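Local coordinates for protein nucleoside diphosphate kinase (Aquifex aeolicus, PDB 3ZTP) that probably transfers the gamma phosphate of ATP to nucleoside diphosphates through a phosphohistidine intermediate, supplying the cell with nucleoside triphosphates other than ATP, at residues I8-D13 and G18-I23; G48-V53 and C133-G138; D25-E30 and N104-Q109; I90-S95 and R99-N104. All coordinates share one frame; numbering follows the deposited sequence.

Contact 1 (I8-D13 and G18-I23). With SO4 (sulfate ion), chain D.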
loop_
_atom_site.group_PDB
_atom_site.type_symbol
_atom_site.label_atom_id
_atom_site.label_comp_id
_atom_site.label_asym_id
_atom_site.label_seq_id
_atom_site.Cartn_x
_atom_site.Cartn_y
_atom_site.Cartn_z
ATOM N N ILE A 8 -12.759 7.886 9.773
ATOM C CA ILE A 8 -13.461 6.908 10.596
ATOM C C ILE A 8 -12.713 5.590 10.585
ATOM O O ILE A 8 -12.050 5.227 9.602
ATOM C CB ILE A 8 -14.936 6.686 10.193
ATOM C CG1 ILE A 8 -15.065 6.216 8.734
ATOM C CG2 ILE A 8 -15.736 7.944 10.446
ATOM C CD1 ILE A 8 -16.428 5.621 8.384
ATOM N N ILE A 9 -12.811 4.866 11.699
ATOM C CA ILE A 9 -12.347 3.467 11.749
ATOM C C ILE A 9 -13.480 2.625 12.301
ATOM O O ILE A 9 -13.968 2.893 13.402
ATOM C CB ILE A 9 -11.100 3.261 12.619
ATOM C CG1 ILE A 9 -9.997 4.212 12.169
ATOM C CG2 ILE A 9 -10.659 1.819 12.499
ATOM C CD1 ILE A 9 -8.749 4.155 13.069
ATOM N N VAL A 10 -13.874 1.605 11.542
ATOM C CA VAL A 10 -14.854 0.619 12.011
ATOM C C VAL A 10 -14.087 -0.389 12.839
ATOM O O VAL A 10 -13.143 -1.025 12.338
ATOM C CB VAL A 10 -15.593 -0.024 10.839
ATOM C CG1 VAL A 10 -16.571 -1.099 11.315
ATOM C CG2 VAL A 10 -16.308 1.053 10.027
ATOM N N LYS A 11 -14.440 -0.486 14.112
ATOM C CA LYS A 11 -13.660 -1.217 15.098
ATOM C C LYS A 11 -13.990 -2.708 15.056
ATOM O O LYS A 11 -14.969 -3.140 14.436
ATOM C CB LYS A 11 -13.911 -0.638 16.492
ATOM C CG LYS A 11 -13.584 0.823 16.632
ATOM C CD LYS A 11 -13.770 1.325 18.063
ATOM C CE LYS A 11 -13.249 2.725 18.286
ATOM N NZ LYS A 11 -13.530 3.237 19.636
ATOM N N PRO A 12 -13.167 -3.529 15.713
ATOM C CA PRO A 12 -13.368 -4.969 15.553
ATOM C C PRO A 12 -14.719 -5.486 16.052
ATOM O O PRO A 12 -15.186 -6.529 15.566
ATOM C CB PRO A 12 -12.187 -5.584 16.324
ATOM C CG PRO A 12 -11.140 -4.555 16.247
ATOM C CD PRO A 12 -11.885 -3.240 16.386
ATOM N N ASP A 13 -15.326 -4.819 17.032
ATOM C CA ASP A 13 -16.659 -5.229 17.476
ATOM C C ASP A 13 -17.684 -5.126 16.349
ATOM O O ASP A 13 -18.458 -6.063 16.126
ATOM C CB ASP A 13 -17.112 -4.466 18.718
ATOM C CG ASP A 13 -17.113 -2.953 18.541
ATOM O OD1 ASP A 13 -16.286 -2.404 17.779
ATOM O OD2 ASP A 13 -17.954 -2.301 19.198
ATOM N N GLY A 18 -20.763 -7.798 11.707
ATOM C CA GLY A 18 -21.155 -7.743 10.298
ATOM C C GLY A 18 -21.747 -6.417 9.860
ATOM O O GLY A 18 -22.483 -6.370 8.880
ATOM N N ALA A 19 -21.406 -5.334 10.553
ATOM C CA ALA A 19 -22.011 -4.044 10.318
ATOM C C ALA A 19 -21.272 -3.132 9.351
ATOM O O ALA A 19 -21.746 -2.039 9.082
ATOM C CB ALA A 19 -22.148 -3.318 11.658
ATOM N N LEU A 20 -20.148 -3.580 8.794
ATOM C CA LEU A 20 -19.331 -2.673 7.989
ATOM C C LEU A 20 -20.097 -2.015 6.848
ATOM O O LEU A 20 -19.990 -0.814 6.601
ATOM C CB LEU A 20 -18.155 -3.450 7.400
ATOM C CG LEU A 20 -17.336 -2.684 6.363
ATOM C CD1 LEU A 20 -16.639 -1.479 6.999
ATOM C CD2 LEU A 20 -16.307 -3.624 5.689
ATOM N N GLY A 21 -20.821 -2.820 6.081
ATOM C CA GLY A 21 -21.534 -2.287 4.944
ATOM C C GLY A 21 -22.638 -1.317 5.331
ATOM O O GLY A 21 -22.803 -0.279 4.691
ATOM N N LYS A 22 -23.382 -1.641 6.378
ATOM C CA LYS A 22 -24.431 -0.755 6.856
ATOM C C LYS A 22 -23.842 0.577 7.327
ATOM O O LYS A 22 -24.412 1.643 7.096
ATOM C CB LYS A 22 -25.210 -1.404 7.995
ATOM C CG LYS A 22 -26.003 -2.629 7.565
ATOM C CD LYS A 22 -26.865 -3.136 8.712
ATOM C CE LYS A 22 -27.727 -4.358 8.321
ATOM N NZ LYS A 22 -26.905 -5.580 8.163
ATOM N N ILE A 23 -22.676 0.533 7.964
ATOM C CA ILE A 23 -22.042 1.754 8.430
ATOM C C ILE A 23 -21.582 2.614 7.248
ATOM O O ILE A 23 -21.834 3.818 7.211
ATOM C CB ILE A 23 -20.906 1.422 9.383
ATOM C CG1 ILE A 23 -21.486 0.852 10.675
ATOM C CG2 ILE A 23 -20.068 2.653 9.670
ATOM C CD1 ILE A 23 -20.439 0.279 11.623
HETATM S S SO4 D . -11.836 5.980 19.807
HETATM O O1 SO4 D . -13.259 6.135 19.527
HETATM O O2 SO4 D . -11.180 7.281 19.688
HETATM O O3 SO4 D . -11.587 5.527 21.173
HETATM O O4 SO4 D . -11.258 5.008 18.919
#
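Val10, at the end of strand 3-10, and Leu20, in the first turn of helix 20-29, bring their CA atoms to 6.9 Å, a spacing that side chains must bridge. Val10 does so with both methyls. Its CG2 meets Leu20 CD1 at 4.0 Å, the two side chains crossing at about a right angle, while CG1 lies 4.1 Å from Ile23 CD1 in a tip-to-tip approach that also brings the CG2 methyls of Val10 and Ile23 together. With CG1 anti to the backbone N (chi1 177°), the fork of Val10 opens onto two residues one helical turn apart, and branched aliphatic residues suit this buried, wholly apolar junction. Gly18 takes the positive phi of a Schellman motif, turning the chain out of helix 12-17 and into helix 20-29. Lys11 leads elsewhere: its extended chain carries NZ to within 2.9 Å of sulfate O1 and 3.0 Å of O4, both weak bonds, and NZ also binds Asn117 OD1. Lys11 is a predicted ATP-binding residue, so the sulfate probably occupies a phosphate position. The strand-to-helix packing belongs to the first beta-alpha-beta crossover, from strand 3-10 through helix 20-29 to strand 33-40, of the ferredoxin-like fold of nucleoside diphosphate kinases.

Contact 2 (G48-V53 and C133-G138). With SO4 (sulfate ion), chain D.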
loop_
_atom_site.group_PDB
_atom_site.type_symbol
_atom_site.label_atom_id
_atom_site.label_comp_id
_atom_site.label_asym_id
_atom_site.label_seq_id
_atom_site.Cartn_x
_atom_site.Cartn_y
_atom_site.Cartn_z
ATOM N N GLY A 48 -0.940 1.829 19.408
ATOM C CA GLY A 48 -0.452 2.704 20.463
ATOM C C GLY A 48 0.002 4.074 19.969
ATOM O O GLY A 48 -0.254 5.109 20.614
ATOM N N GLU A 49 0.682 4.086 18.821
ATOM C CA GLU A 49 1.096 5.336 18.205
ATOM C C GLU A 49 -0.096 6.139 17.703
ATOM O O GLU A 49 -0.131 7.352 17.857
ATOM C CB GLU A 49 2.042 5.060 17.035
ATOM C CG GLU A 49 3.399 4.526 17.473
ATOM C CD GLU A 49 4.303 4.159 16.303
ATOM O OE1 GLU A 49 3.917 4.317 15.123
ATOM O OE2 GLU A 49 5.442 3.727 16.598
ATOM N N PHE A 50 -1.063 5.466 17.092
ATOM C CA PHE A 50 -2.251 6.159 16.607
ATOM C C PHE A 50 -2.950 6.854 17.761
ATOM O O PHE A 50 -3.368 7.999 17.638
ATOM C CB PHE A 50 -3.186 5.164 15.924
ATOM C CG PHE A 50 -4.440 5.794 15.355
ATOM C CD1 PHE A 50 -4.454 6.281 14.064
ATOM C CD2 PHE A 50 -5.593 5.909 16.103
ATOM C CE1 PHE A 50 -5.591 6.851 13.526
ATOM C CE2 PHE A 50 -6.734 6.514 15.575
ATOM C CZ PHE A 50 -6.726 6.981 14.276
ATOM N N TYR A 51 -3.043 6.150 18.883
ATOM C CA TYR A 51 -3.724 6.645 20.083
ATOM C C TYR A 51 -2.775 7.234 21.124
ATOM O O TYR A 51 -3.075 7.225 22.323
ATOM C CB TYR A 51 -4.507 5.492 20.710
ATOM C CG TYR A 51 -5.745 5.124 19.946
ATOM C CD1 TYR A 51 -6.828 5.982 19.895
ATOM C CD2 TYR A 51 -5.847 3.907 19.295
ATOM C CE1 TYR A 51 -7.986 5.638 19.202
ATOM C CE2 TYR A 51 -6.990 3.557 18.622
ATOM C CZ TYR A 51 -8.049 4.428 18.579
ATOM O OH TYR A 51 -9.204 4.073 17.899
ATOM N N TYR A 52 -1.650 7.767 20.676
ATOM C CA TYR A 52 -0.635 8.245 21.614
ATOM C C TYR A 52 -1.139 9.279 22.613
ATOM O O TYR A 52 -0.632 9.365 23.730
ATOM C CB TYR A 52 0.557 8.798 20.833
ATOM C CG TYR A 52 0.370 10.208 20.326
ATOM C CD1 TYR A 52 -0.248 10.459 19.108
ATOM C CD2 TYR A 52 0.839 11.294 21.061
ATOM C CE1 TYR A 52 -0.412 11.747 18.641
ATOM C CE2 TYR A 52 0.681 12.585 20.604
ATOM C CZ TYR A 52 0.062 12.806 19.389
ATOM O OH TYR A 52 -0.099 14.089 18.932
ATOM N N VAL A 53 -2.138 10.063 22.234
ATOM C CA VAL A 53 -2.694 11.071 23.143
ATOM C C VAL A 53 -3.326 10.436 24.390
ATOM O O VAL A 53 -3.384 11.055 25.460
ATOM C CB VAL A 53 -3.728 11.957 22.415
ATOM C CG1 VAL A 53 -4.500 12.825 23.404
ATOM C CG2 VAL A 53 -3.025 12.827 21.381
ATOM N N CYS A 133 -3.241 10.940 7.965
ATOM C CA CYS A 133 -1.878 10.627 7.548
ATOM C C CYS A 133 -1.351 9.355 8.202
ATOM O O CYS A 133 -0.491 8.666 7.637
ATOM C CB CYS A 133 -0.952 11.798 7.861
ATOM S SG CYS A 133 -1.177 13.200 6.740
ATOM N N PHE A 134 -1.826 9.027 9.385
ATOM C CA PHE A 134 -1.339 7.820 10.013
ATOM C C PHE A 134 -1.730 6.589 9.198
ATOM O O PHE A 134 -0.968 5.617 9.112
ATOM C CB PHE A 134 -1.850 7.674 11.443
ATOM C CG PHE A 134 -1.029 6.727 12.255
ATOM C CD1 PHE A 134 -1.248 5.365 12.244
ATOM C CD2 PHE A 134 0.037 7.216 12.965
ATOM C CE1 PHE A 134 -0.431 4.505 12.972
ATOM C CE2 PHE A 134 0.855 6.361 13.703
ATOM C CZ PHE A 134 0.620 5.005 13.689
ATOM N N ILE A 135 -2.923 6.606 8.615
ATOM C CA ILE A 135 -3.486 5.437 7.953
ATOM C C ILE A 135 -3.291 5.457 6.436
ATOM O O ILE A 135 -3.056 4.422 5.831
ATOM C CB ILE A 135 -5.008 5.341 8.261
ATOM C CG1 ILE A 135 -5.248 5.290 9.777
ATOM C CG2 ILE A 135 -5.647 4.143 7.553
ATOM C CD1 ILE A 135 -4.520 4.159 10.501
ATOM N N PHE A 136 -3.409 6.644 5.838
ATOM C CA PHE A 136 -3.438 6.797 4.384
ATOM C C PHE A 136 -2.434 7.818 3.909
ATOM O O PHE A 136 -2.432 8.944 4.403
ATOM C CB PHE A 136 -4.823 7.307 3.911
ATOM C CG PHE A 136 -5.953 6.334 4.105
ATOM C CD1 PHE A 136 -6.056 5.199 3.333
ATOM C CD2 PHE A 136 -6.897 6.574 5.071
ATOM C CE1 PHE A 136 -7.115 4.320 3.511
ATOM C CE2 PHE A 136 -7.986 5.723 5.231
ATOM C CZ PHE A 136 -8.075 4.595 4.476
ATOM N N SER A 137 -1.659 7.470 2.892
ATOM C CA SER A 137 -0.848 8.479 2.214
ATOM C C SER A 137 -1.713 9.269 1.246
ATOM O O SER A 137 -2.829 8.859 0.873
ATOM C CB SER A 137 0.263 7.829 1.412
ATOM O OG SER A 137 -0.273 7.175 0.286
ATOM N N GLY A 138 -1.199 10.382 0.776
ATOM C CA GLY A 138 -1.817 11.120 -0.298
ATOM C C GLY A 138 -2.040 10.298 -1.534
ATOM O O GLY A 138 -3.011 10.516 -2.269
HETATM S S SO4 D . -11.836 5.980 19.807
HETATM O O1 SO4 D . -13.259 6.135 19.527
HETATM O O2 SO4 D . -11.180 7.281 19.688
HETATM O O3 SO4 D . -11.587 5.527 21.173
HETATM O O4 SO4 D . -11.258 5.008 18.919
#
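Beside the packed rings of Phe50 and Phe134, sulfate O4 is gripped by two donors: Tyr51 OH, at a very short 2.5 Å whose exact length is doubtful, and, weakly, Lys11 NZ. O4 lies at the edge of the Tyr51 ring, and His120 ND1, on the predicted phosphohistidine, holds the same sulfate. One face of the Tyr51 ring is covered by Phe50 CD2, 3.6 Å above its centre. Phe50 in turn directs an edge at the face of Phe134 in an offset edge-to-face pair, the centroids 5.7 Å apart and the planes at 80°. Having CG anti to the backbone N (chi1 -179°) places Phe50 CB over that same ring, 4.3 Å from its centroid, as a CH-pi contact beside the CD1 edge. Glu49 adds its CB, 3.6 Å from Phe134 CZ, its extended chain crossing the ring at about a right angle and keeping OE1 near CZ, the carboxylate almost square to the ring; the exposed margin suits the charge. Next to Phe134, Cys133 forms a disulfide with Cys133 of the third subunit. A serine in place of Phe134 would probably open a gap against Phe50 and leave that ring freer to shift. Apolar and aromatic contacts thus join the end of helix 125-135, at a disulfide-linked subunit interface, to helix 44-50, whose Phe50 also packs edge-to-face with His120.

Contact 3 (D25-E30 and N104-Q109)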
loop_
_atom_site.group_PDB
_atom_site.type_symbol
_atom_site.label_atom_id
_atom_site.label_comp_id
_atom_site.label_asym_id
_atom_site.label_seq_id
_atom_site.Cartn_x
_atom_site.Cartn_y
_atom_site.Cartn_z
ATOM N N ASP A 25 -22.769 2.547 4.216
ATOM C CA ASP A 25 -23.985 3.000 3.557
ATOM C C ASP A 25 -24.508 4.265 4.232
ATOM O O ASP A 25 -24.902 5.233 3.575
ATOM C CB ASP A 25 -25.060 1.901 3.577
ATOM C CG ASP A 25 -26.301 2.299 2.828
ATOM O OD1 ASP A 25 -26.214 2.791 1.708
ATOM O OD2 ASP A 25 -27.404 2.141 3.395
ATOM N N ARG A 26 -24.531 4.270 5.564
ATOM C CA ARG A 26 -25.046 5.418 6.261
ATOM C C ARG A 26 -24.278 6.695 5.896
ATOM O O ARG A 26 -24.857 7.742 5.625
ATOM C CB ARG A 26 -24.982 5.202 7.769
ATOM C CG ARG A 26 -25.384 6.424 8.599
ATOM C CD ARG A 26 -26.852 6.874 8.313
ATOM N NE ARG A 26 -27.265 7.819 9.344
ATOM C CZ ARG A 26 -27.574 7.459 10.583
ATOM N NH1 ARG A 26 -27.659 6.177 10.899
ATOM N NH2 ARG A 26 -27.852 8.379 11.469
ATOM N N PHE A 27 -22.949 6.625 5.900
ATOM C CA PHE A 27 -22.183 7.829 5.597
ATOM C C PHE A 27 -22.355 8.277 4.154
ATOM O O PHE A 27 -22.379 9.448 3.875
ATOM C CB PHE A 27 -20.704 7.651 5.967
ATOM C CG PHE A 27 -20.490 7.624 7.456
ATOM C CD1 PHE A 27 -20.704 8.761 8.192
ATOM C CD2 PHE A 27 -20.144 6.467 8.101
ATOM C CE1 PHE A 27 -20.552 8.758 9.572
ATOM C CE2 PHE A 27 -19.974 6.461 9.458
ATOM C CZ PHE A 27 -20.177 7.604 10.194
ATOM N N ILE A 28 -22.485 7.322 3.239
ATOM C CA ILE A 28 -22.783 7.649 1.841
ATOM C C ILE A 28 -24.134 8.373 1.755
ATOM O O ILE A 28 -24.253 9.428 1.102
ATOM C CB ILE A 28 -22.761 6.377 0.974
ATOM C CG1 ILE A 28 -21.325 5.839 0.891
ATOM C CG2 ILE A 28 -23.317 6.675 -0.415
ATOM C CD1 ILE A 28 -21.265 4.385 0.434
ATOM N N GLN A 29 -25.151 7.827 2.426
ATOM C CA GLN A 29 -26.479 8.430 2.351
ATOM C C GLN A 29 -26.576 9.776 3.046
ATOM O O GLN A 29 -27.413 10.619 2.693
ATOM C CB GLN A 29 -27.539 7.480 2.887
ATOM C CG GLN A 29 -27.615 6.136 2.127
ATOM C CD GLN A 29 -27.468 6.280 0.628
ATOM O OE1 GLN A 29 -27.992 7.189 -0.007
ATOM N NE2 GLN A 29 -26.714 5.361 0.049
ATOM N N GLU A 30 -25.702 10.015 4.020
ATOM C CA GLU A 30 -25.626 11.318 4.670
ATOM C C GLU A 30 -24.874 12.349 3.818
ATOM O O GLU A 30 -24.775 13.519 4.200
ATOM C CB GLU A 30 -24.960 11.169 6.035
ATOM C CG GLU A 30 -25.808 10.360 7.031
ATOM C CD GLU A 30 -26.854 11.166 7.755
ATOM O OE1 GLU A 30 -27.010 12.377 7.482
ATOM O OE2 GLU A 30 -27.544 10.581 8.622
ATOM N N ASN A 104 -30.788 6.150 16.173
ATOM C CA ASN A 104 -30.306 5.761 14.863
ATOM C C ASN A 104 -28.851 6.141 14.641
ATOM O O ASN A 104 -28.363 6.065 13.524
ATOM C CB ASN A 104 -31.173 6.366 13.740
ATOM C CG ASN A 104 -31.022 5.642 12.428
ATOM O OD1 ASN A 104 -30.818 4.429 12.391
ATOM N ND2 ASN A 104 -31.010 6.401 11.339
ATOM N N SER A 105 -28.144 6.533 15.692
ATOM C CA SER A 105 -26.721 6.785 15.561
ATOM C C SER A 105 -25.957 5.491 15.370
ATOM O O SER A 105 -26.417 4.413 15.726
ATOM C CB SER A 105 -26.195 7.547 16.759
ATOM O OG SER A 105 -26.260 6.797 17.964
ATOM N N ILE A 106 -24.760 5.593 14.813
ATOM C CA ILE A 106 -23.970 4.394 14.578
ATOM C C ILE A 106 -23.740 3.641 15.896
ATOM O O ILE A 106 -23.853 2.419 15.942
ATOM C CB ILE A 106 -22.611 4.717 13.905
ATOM C CG1 ILE A 106 -22.788 5.413 12.551
ATOM C CG2 ILE A 106 -21.778 3.463 13.786
ATOM C CD1 ILE A 106 -23.589 4.636 11.565
ATOM N N ARG A 107 -23.387 4.357 16.966
ATOM C CA ARG A 107 -23.091 3.690 18.233
ATOM C C ARG A 107 -24.332 3.097 18.862
ATOM O O ARG A 107 -24.286 2.027 19.466
ATOM C CB ARG A 107 -22.326 4.613 19.193
ATOM C CG ARG A 107 -20.927 4.867 18.657
ATOM C CD ARG A 107 -20.160 5.845 19.447
ATOM N NE ARG A 107 -18.770 5.888 19.048
ATOM C CZ ARG A 107 -18.000 6.947 19.213
ATOM N NH1 ARG A 107 -18.489 8.069 19.693
ATOM N NH2 ARG A 107 -16.722 6.900 18.900
ATOM N N ALA A 108 -25.476 3.757 18.713
ATOM C CA ALA A 108 -26.718 3.181 19.200
ATOM C C ALA A 108 -27.039 1.898 18.457
ATOM O O ALA A 108 -27.498 0.918 19.060
ATOM C CB ALA A 108 -27.850 4.162 19.080
ATOM N N GLN A 109 -26.840 1.899 17.149
ATOM C CA GLN A 109 -27.212 0.758 16.317
ATOM C C GLN A 109 -26.276 -0.420 16.448
ATOM O O GLN A 109 -26.720 -1.566 16.433
ATOM C CB GLN A 109 -27.276 1.189 14.856
ATOM C CG GLN A 109 -28.446 2.124 14.609
ATOM C CD GLN A 109 -29.767 1.373 14.505
ATOM O OE1 GLN A 109 -30.762 1.691 15.206
ATOM N NE2 GLN A 109 -29.798 0.385 13.614
#
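In the ferredoxin-like fold of this kinase family, helix 20-29 packs against the middle of the Kpn loop, where Arg26 and Phe27 meet Asn104 and Ile106 at the start of helix 106-110. In Arg26, CG lies opposite the backbone N (chi1 174°), and a bend at chi2 (60°) turns the guanidinium to the carbonyl of Asn104. NH1 gives a 2.7 Å bond to Asn104 O, in the guanidinium plane and nearly along the C=O axis, and NH2 adds a weak one at 3.1 Å. The side-chain amide of Asn104 lies over one face of the guanidinium, its plane only 13° away; ND2 and NH1 are both donors, so the near-parallel groups touch without a bond. Through its own N-H, Arg26 NE forms a salt bridge with Glu30 OE2, one helical turn on, at 2.9 Å and almost straight, the carboxylate oxygen using its anti lone pair. Guanidinium geometry suits the post, since its donors serve two acceptors at once. A leucine in place of Arg26 would probably leave the Asn104 carbonyl and the Glu30 carboxylate without these mates. Beneath, Ile106 CD1 packs on the aliphatic Arg26 CG at 3.9 Å, and Ile106 CG1 meets Phe27 CZ. Arg107, a predicted ATP ligand, leads away from helix 20-29 toward the nucleotide site. Just before Ile106, Ser105 N-caps the new helix, its OG accepting from Ala108 N at 3.2 Å.

Contact 4 (I90-S95 and R99-N104)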
loop_
_atom_site.group_PDB
_atom_site.type_symbol
_atom_site.label_atom_id
_atom_site.label_comp_id
_atom_site.label_asym_id
_atom_site.label_seq_id
_atom_site.Cartn_x
_atom_site.Cartn_y
_atom_site.Cartn_z
ATOM N N ILE A 90 -22.375 9.434 14.556
ATOM C CA ILE A 90 -21.942 8.260 15.313
ATOM C C ILE A 90 -22.522 8.242 16.711
ATOM O O ILE A 90 -22.754 7.144 17.243
ATOM C CB ILE A 90 -20.411 8.059 15.323
ATOM C CG1 ILE A 90 -19.727 9.110 16.189
ATOM C CG2 ILE A 90 -19.871 8.064 13.893
ATOM C CD1 ILE A 90 -18.229 8.996 16.203
ATOM N N GLY A 91 -22.787 9.414 17.297
ATOM C CA GLY A 91 -23.425 9.447 18.596
ATOM C C GLY A 91 -22.431 9.444 19.742
ATOM O O GLY A 91 -21.218 9.331 19.539
ATOM N N PRO A 92 -22.956 9.546 20.960
ATOM C CA PRO A 92 -22.115 9.582 22.149
ATOM C C PRO A 92 -21.206 8.365 22.278
ATOM O O PRO A 92 -21.584 7.270 21.875
ATOM C CB PRO A 92 -23.146 9.586 23.282
ATOM C CG PRO A 92 -24.394 10.081 22.701
ATOM C CD PRO A 92 -24.384 9.713 21.255
ATOM N N THR A 93 -20.020 8.576 22.847
ATOM C CA THR A 93 -19.040 7.523 23.091
ATOM C C THR A 93 -19.649 6.299 23.749
ATOM O O THR A 93 -19.339 5.151 23.405
ATOM C CB THR A 93 -17.940 8.040 24.049
ATOM O OG1 THR A 93 -17.452 9.289 23.562
ATOM C CG2 THR A 93 -16.797 7.037 24.167
ATOM N N ASP A 94 -20.490 6.562 24.731
ATOM C CA ASP A 94 -21.125 5.513 25.488
ATOM C C ASP A 94 -22.334 5.027 24.664
ATOM O O ASP A 94 -23.350 5.702 24.557
ATOM C CB ASP A 94 -21.559 6.070 26.853
ATOM C CG ASP A 94 -22.314 5.063 27.704
ATOM O OD1 ASP A 94 -22.746 4.007 27.232
ATOM O OD2 ASP A 94 -22.527 5.350 28.903
ATOM N N SER A 95 -22.218 3.838 24.094
ATOM C CA SER A 95 -23.254 3.285 23.211
ATOM C C SER A 95 -24.619 3.186 23.887
ATOM O O SER A 95 -25.650 3.267 23.215
ATOM C CB SER A 95 -22.856 1.896 22.704
ATOM O OG SER A 95 -21.614 1.895 22.027
ATOM N N ARG A 99 -28.095 5.006 22.657
ATOM C CA ARG A 99 -29.430 4.427 22.472
ATOM C C ARG A 99 -30.531 5.249 23.136
ATOM O O ARG A 99 -31.670 5.246 22.665
ATOM C CB ARG A 99 -29.485 2.978 22.974
ATOM C CG ARG A 99 -28.915 1.988 21.961
ATOM C CD ARG A 99 -28.918 0.540 22.411
ATOM N NE ARG A 99 -27.788 0.172 23.264
ATOM C CZ ARG A 99 -26.564 -0.072 22.814
ATOM N NH1 ARG A 99 -26.310 0.045 21.521
ATOM N NH2 ARG A 99 -25.603 -0.412 23.662
ATOM N N LYS A 100 -30.183 5.947 24.208
ATOM C CA LYS A 100 -31.142 6.789 24.917
ATOM C C LYS A 100 -31.411 8.087 24.161
ATOM O O LYS A 100 -32.575 8.515 24.089
ATOM C CB LYS A 100 -30.649 7.090 26.340
ATOM C CG LYS A 100 -30.731 5.879 27.263
ATOM C CD LYS A 100 -30.042 6.104 28.604
ATOM C CE LYS A 100 -30.101 4.840 29.454
ATOM N NZ LYS A 100 -29.342 4.950 30.730
ATOM N N VAL A 101 -30.379 8.715 23.603
ATOM C CA VAL A 101 -30.527 10.049 23.043
ATOM C C VAL A 101 -30.457 10.150 21.524
ATOM O O VAL A 101 -30.844 11.174 20.965
ATOM C CB VAL A 101 -29.495 11.022 23.632
ATOM C CG1 VAL A 101 -29.607 11.034 25.163
ATOM C CG2 VAL A 101 -28.087 10.655 23.193
ATOM N N ALA A 102 -29.955 9.108 20.846
ATOM C CA ALA A 102 -29.792 9.133 19.394
ATOM C C ALA A 102 -29.965 7.720 18.836
ATOM O O ALA A 102 -28.985 7.098 18.456
ATOM C CB ALA A 102 -28.413 9.695 19.026
ATOM N N PRO A 103 -31.200 7.210 18.780
ATOM C CA PRO A 103 -31.375 5.779 18.519
ATOM C C PRO A 103 -30.868 5.283 17.172
ATOM O O PRO A 103 -30.579 4.096 17.050
ATOM C CB PRO A 103 -32.898 5.577 18.617
ATOM C CG PRO A 103 -33.354 6.666 19.455
ATOM C CD PRO A 103 -32.472 7.847 19.152
ATOM N N ASN A 104 -30.788 6.150 16.173
ATOM C CA ASN A 104 -30.306 5.761 14.863
ATOM C C ASN A 104 -28.851 6.141 14.641
ATOM O O ASN A 104 -28.363 6.065 13.524
ATOM C CB ASN A 104 -31.173 6.366 13.740
ATOM C CG ASN A 104 -31.022 5.642 12.428
ATOM O OD1 ASN A 104 -30.818 4.429 12.391
ATOM N ND2 ASN A 104 -31.010 6.401 11.339
#
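From Ile90 to Ser95 the chain leaves helix 82-90 and curls to the head of helix 95-101, touching that helix's far end through Pro92 and its own next turn through Ser95. Gly91 has positive phi, and a CB there would run into Pro92 CD and the preceding carbonyl oxygen, so glycine fits. Pro92 follows, its CG 3.8 Å from Val101 CG2 as the side chains cross obliquely. With Val101 CG1 anti to the carbonyl carbon (chi1 -56°), CG2 falls between that carbon and the backbone N, facing the proline ring. This is the opening of the Kpn loop of nucleoside diphosphate kinases; Thr93, a predicted ATP-binding residue, accepts from Asn117 ND2 through its O. Asp94 is the N-cap, its OD1 taking the hydrogen of Glu96 N. Ser95 begins the helix, and its O accepts from Arg99 N at 3.1 Å (151°). A bend at chi3 (-82°) folds the arginine back on this turn, putting one face of its guanidinium over Ser95 O, 3.5 Å from the plane, with NH2 3.7 Å from Ser95 CB. The guanidinium ends reach Glu96 in a salt bridge and the carbonyls of Ala108 and Gly111, while Ser95 OG binds the O of Asp113.

Overall arrangement
Contacts 1, 3 and 4 form a continuous band. Contacts 1 and 3 share helix 20-29, their centres about 10 Å apart, and join where Ile23 CG1 packs on Ile106 CG2 at 4.1 Å. Contacts 3 and 4 have Asn104 in common, and Arg107 N lies 2.9 Å from Ile90 O, a probable hydrogen bond tying the end of helix 82-90 to helix 106-110 within the Kpn loop. Contact 2 stands across the chain's centre, about 26 Å from contact 4 between centres, yet reaches contact 1 through Phe50 CZ on Ile9 CD1 at 3.7 Å. Contacts 1 and 2 also converge on the sulfate beside His120, while contacts 3 and 4 bring the predicted ATP-binding Arg107 and Thr93.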